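Side-chain contacts in glycerol Dehydrogenase (Unidentified, PDB 5XN8), which catalyses the NAD-dependent oxidation of glycerol to dihydroxyacetone, a metal-dependent reaction of the iron-containing alcohol dehydrogenase family: residues K159-V162 with R163-V166; D228-E231 with R232-A236. All coordinates share one frame; numbering follows the deposited sequence.

Contact 1 (K159-V162 with R163-V166)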
# COMPACT_ATOMS: atom_id res chain seq x y z
N LYS A 159 -21.37 18.29 32.22
CA LYS A 159 -22.74 18.24 32.76
C LYS A 159 -23.78 19.08 32.00
O LYS A 159 -24.97 18.96 32.27
CB LYS A 159 -22.73 18.62 34.24
CG LYS A 159 -21.97 17.62 35.10
CD LYS A 159 -22.06 18.00 36.58
CE LYS A 159 -21.28 17.03 37.47
NZ LYS A 159 -21.79 15.64 37.36
N ALA A 160 -23.33 19.93 31.07
CA ALA A 160 -24.23 20.69 30.19
C ALA A 160 -24.99 19.76 29.23
O ALA A 160 -24.50 18.68 28.90
CB ALA A 160 -23.44 21.71 29.38
N PRO A 161 -26.19 20.19 28.76
CA PRO A 161 -26.96 19.39 27.80
C PRO A 161 -26.13 18.97 26.59
O PRO A 161 -25.40 19.78 26.01
CB PRO A 161 -28.09 20.33 27.38
CG PRO A 161 -28.31 21.19 28.58
CD PRO A 161 -26.94 21.39 29.19
N VAL A 162 -26.25 17.69 26.22
CA VAL A 162 -25.42 17.09 25.16
C VAL A 162 -25.53 17.85 23.84
O VAL A 162 -24.54 17.98 23.13
CB VAL A 162 -25.73 15.59 24.94
CG1 VAL A 162 -27.13 15.31 24.38
CG2 VAL A 162 -24.65 14.92 24.08
N ARG A 163 -26.73 18.33 23.53
CA ARG A 163 -27.02 19.11 22.32
C ARG A 163 -26.07 20.29 22.10
O ARG A 163 -25.71 20.61 20.96
CB ARG A 163 -28.47 19.61 22.33
CG ARG A 163 -28.97 20.14 20.99
CD ARG A 163 -30.30 20.87 21.11
NE ARG A 163 -30.50 21.74 19.95
CZ ARG A 163 -31.52 22.57 19.77
NH1 ARG A 163 -32.51 22.67 20.67
NH2 ARG A 163 -31.56 23.31 18.66
N LEU A 164 -25.68 20.95 23.19
CA LEU A 164 -24.76 22.09 23.11
C LEU A 164 -23.35 21.68 22.67
O LEU A 164 -22.75 22.34 21.83
CB LEU A 164 -24.73 22.84 24.44
CG LEU A 164 -26.05 23.57 24.76
CD1 LEU A 164 -26.23 23.75 26.26
CD2 LEU A 164 -26.11 24.92 24.03
N LEU A 165 -22.85 20.58 23.21
CA LEU A 165 -21.55 20.03 22.79
C LEU A 165 -21.56 19.59 21.32
O LEU A 165 -20.56 19.76 20.61
CB LEU A 165 -21.15 18.85 23.67
CG LEU A 165 -19.77 18.25 23.38
CD1 LEU A 165 -18.66 19.16 23.89
CD2 LEU A 165 -19.65 16.87 23.98
N VAL A 166 -22.67 19.01 20.88
CA VAL A 166 -22.86 18.61 19.48
C VAL A 166 -22.92 19.82 18.55
O VAL A 166 -22.34 19.80 17.47
CB VAL A 166 -24.13 17.72 19.29
CG1 VAL A 166 -24.44 17.48 17.82
CG2 VAL A 166 -23.94 16.40 20.01

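Contact 2 (D228-E231 with R232-A236)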
# COMPACT_ATOMS: atom_id res chain seq x y z
N ASP A 228 -11.06 11.39 28.24
CA ASP A 228 -10.04 12.13 27.46
C ASP A 228 -10.49 12.41 26.02
O ASP A 228 -9.92 13.26 25.38
CB ASP A 228 -8.66 11.44 27.47
CG ASP A 228 -7.49 12.45 27.46
OD1 ASP A 228 -7.25 13.11 28.51
OD2 ASP A 228 -6.80 12.59 26.42
N ALA A 229 -11.52 11.71 25.53
CA ALA A 229 -12.13 12.03 24.22
C ALA A 229 -12.91 13.34 24.28
O ALA A 229 -12.90 14.12 23.32
CB ALA A 229 -13.04 10.90 23.78
N LEU A 230 -13.61 13.56 25.38
CA LEU A 230 -14.29 14.82 25.63
C LEU A 230 -13.28 15.97 25.79
O LEU A 230 -13.53 17.08 25.30
CB LEU A 230 -15.16 14.72 26.88
CG LEU A 230 -16.03 15.94 27.22
CD1 LEU A 230 -17.03 16.23 26.11
CD2 LEU A 230 -16.74 15.76 28.55
N GLU A 231 -12.16 15.70 26.46
CA GLU A 231 -11.10 16.71 26.62
C GLU A 231 -10.56 17.12 25.25
O GLU A 231 -10.35 18.30 25.02
CB GLU A 231 -9.95 16.17 27.50
CG GLU A 231 -10.32 15.90 28.96
CD GLU A 231 -10.24 17.12 29.88
OE1 GLU A 231 -9.51 18.07 29.58
OE2 GLU A 231 -10.91 17.09 30.94
N ARG A 232 -10.35 16.14 24.36
CA ARG A 232 -9.85 16.41 23.00
C ARG A 232 -10.86 17.21 22.18
O ARG A 232 -10.48 18.11 21.43
CB ARG A 232 -9.52 15.11 22.24
CG ARG A 232 -8.49 14.19 22.86
CD ARG A 232 -7.09 14.77 22.86
NE ARG A 232 -6.15 13.89 23.59
CZ ARG A 232 -5.58 12.78 23.10
NH1 ARG A 232 -5.82 12.35 21.86
NH2 ARG A 232 -4.75 12.08 23.87
N ILE A 233 -12.14 16.88 22.33
CA ILE A 233 -13.22 17.56 21.60
C ILE A 233 -13.48 18.96 22.13
O ILE A 233 -13.77 19.86 21.34
CB ILE A 233 -14.51 16.69 21.58
CG1 ILE A 233 -14.32 15.50 20.63
CG2 ILE A 233 -15.76 17.50 21.18
CD1 ILE A 233 -14.32 15.83 19.15
N ILE A 234 -13.39 19.16 23.44
CA ILE A 234 -13.49 20.51 24.03
C ILE A 234 -12.35 21.41 23.53
O ILE A 234 -12.56 22.61 23.31
CB ILE A 234 -13.52 20.46 25.58
CG1 ILE A 234 -14.85 19.88 26.06
CG2 ILE A 234 -13.32 21.84 26.20
CD1 ILE A 234 -14.86 19.47 27.52
N GLU A 235 -11.16 20.86 23.36
CA GLU A 235 -10.02 21.61 22.82
C GLU A 235 -10.22 21.90 21.33
O GLU A 235 -9.95 23.01 20.87
CB GLU A 235 -8.72 20.84 23.02
CG GLU A 235 -7.47 21.68 22.72
CD GLU A 235 -6.20 20.86 22.57
OE1 GLU A 235 -6.15 19.73 23.10
OE2 GLU A 235 -5.25 21.35 21.91
N ALA A 236 -10.66 20.88 20.59
CA ALA A 236 -11.03 21.05 19.19
C ALA A 236 -12.08 22.15 19.01
O ALA A 236 -11.89 23.06 18.20
CB ALA A 236 -11.56 19.73 18.62

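Contact 1 (K159-V162 with R163-V166)
P161 O accepts the amide hydrogen of L164 at 3.1 Å from its N, and V162 O that of V166 N, also at 3.1 Å, so the chain passes from an i-to-i+3 turn into regular alpha-helical, i-to-i+4 bonding. This is the start of helix 162-185, reached by a short loop from helix 154-158. Proline suits the place just ahead of the helix, because it has no amide hydrogen to satisfy and its fixed phi agrees with the extended backbone that leads in. Its ring lies beside the L164 side chain, the two pointing the same way, and the CD1 branch of L164 reaches along the ring to P161 CD at 3.8 Å and CG at 4.0 Å. L164 can do so because its CG is anti to the carbonyl carbon (chi1 -68°), which turns the branched end back toward P161. Leucine suits this place, since its forked end offers a methyl to the ring. V162 and V166, one turn apart, meet more loosely through their CG2 methyls, 4.4 Å from each other, and both rest on R218 of helix 197-223. The R163 chain, extended from CG to NE, reaches E273 of helix 271-285: NE forms a salt bridge with E273 OE2, NH2 a hydrogen bond with H268 O, and the guanidinium a cation-pi contact with Y270. Beside the backbone bond between the two valines, V166 CG2 also sits 3.5 Å from V162 O.

Contact 2 (D228-E231 with R232-A236)
D228 and R232, one turn apart in helix 228-247, form a salt bridge on the flank of its first turns: D228 OD2 lies 3.2 Å from R232 NE. The carboxylate and guanidinium planes stand 89° apart, and OD2 approaches the guanidinium obliquely, with R232 NH2 also near OD2 at 3.3 Å. A chi1 of -59° sets R232 CG anti to the carbonyl carbon and 3.0 Å from D228 O; the bend at chi2 (-68°) then brings NE to OD2. Arginine suits this position because its charge is probably shared between D228 and E197 of the second subunit, both paired at NE.

The glutamates, though buried, are satisfied at their carboxylates. E231 OE2 hydrogen-bonds T154 OG1 and OE1 forms a salt bridge with K3 of the second subunit, while the extended E235 accepts from the backbone N of E197 and of A198 of that subunit.

Backbone bonding is regular alpha-helical. R232 N, I233 N, I234 N and E235 N donate to the carbonyl oxygens of D228, A229, L230 and E231, the shortest being I234 N to L230 O at 2.8 Å.

Apolar contact falls on another side of the helix, where I234 CD1 touches L230 CG at 3.7 Å. Leucine and isoleucine offer branched, polar-free surfaces that suit this buried place.

The small A229 probably helps helix 197-223 to pack here, where it touches E213 and K216, and I233 packs on the same helix and on M169 of helix 162-185. L230 and I234 face helix 154-158, which follows strand 149-153 of the parallel sheet.

Contact 1 closes before contact 2 opens along the chain, yet their centres are about 13 Å apart in the fold. They meet directly where L165 CD2 of contact 1 packs against L230 CD1 of contact 2 at 3.4 Å. Helix 197-223 touches both. Contact 1 lies nearer the bound glycerol and the probable NAD(+) site: the side chain of L164 is about 4 Å from the glycerol and about 4 Å from that of S119. Neither contact touches the metal, for L164 is about 13 Å from the zinc ion and the I233 side chain of contact 2 about 11 Å from that of the zinc ligand D171. Contact 2 also faces neighbouring subunits.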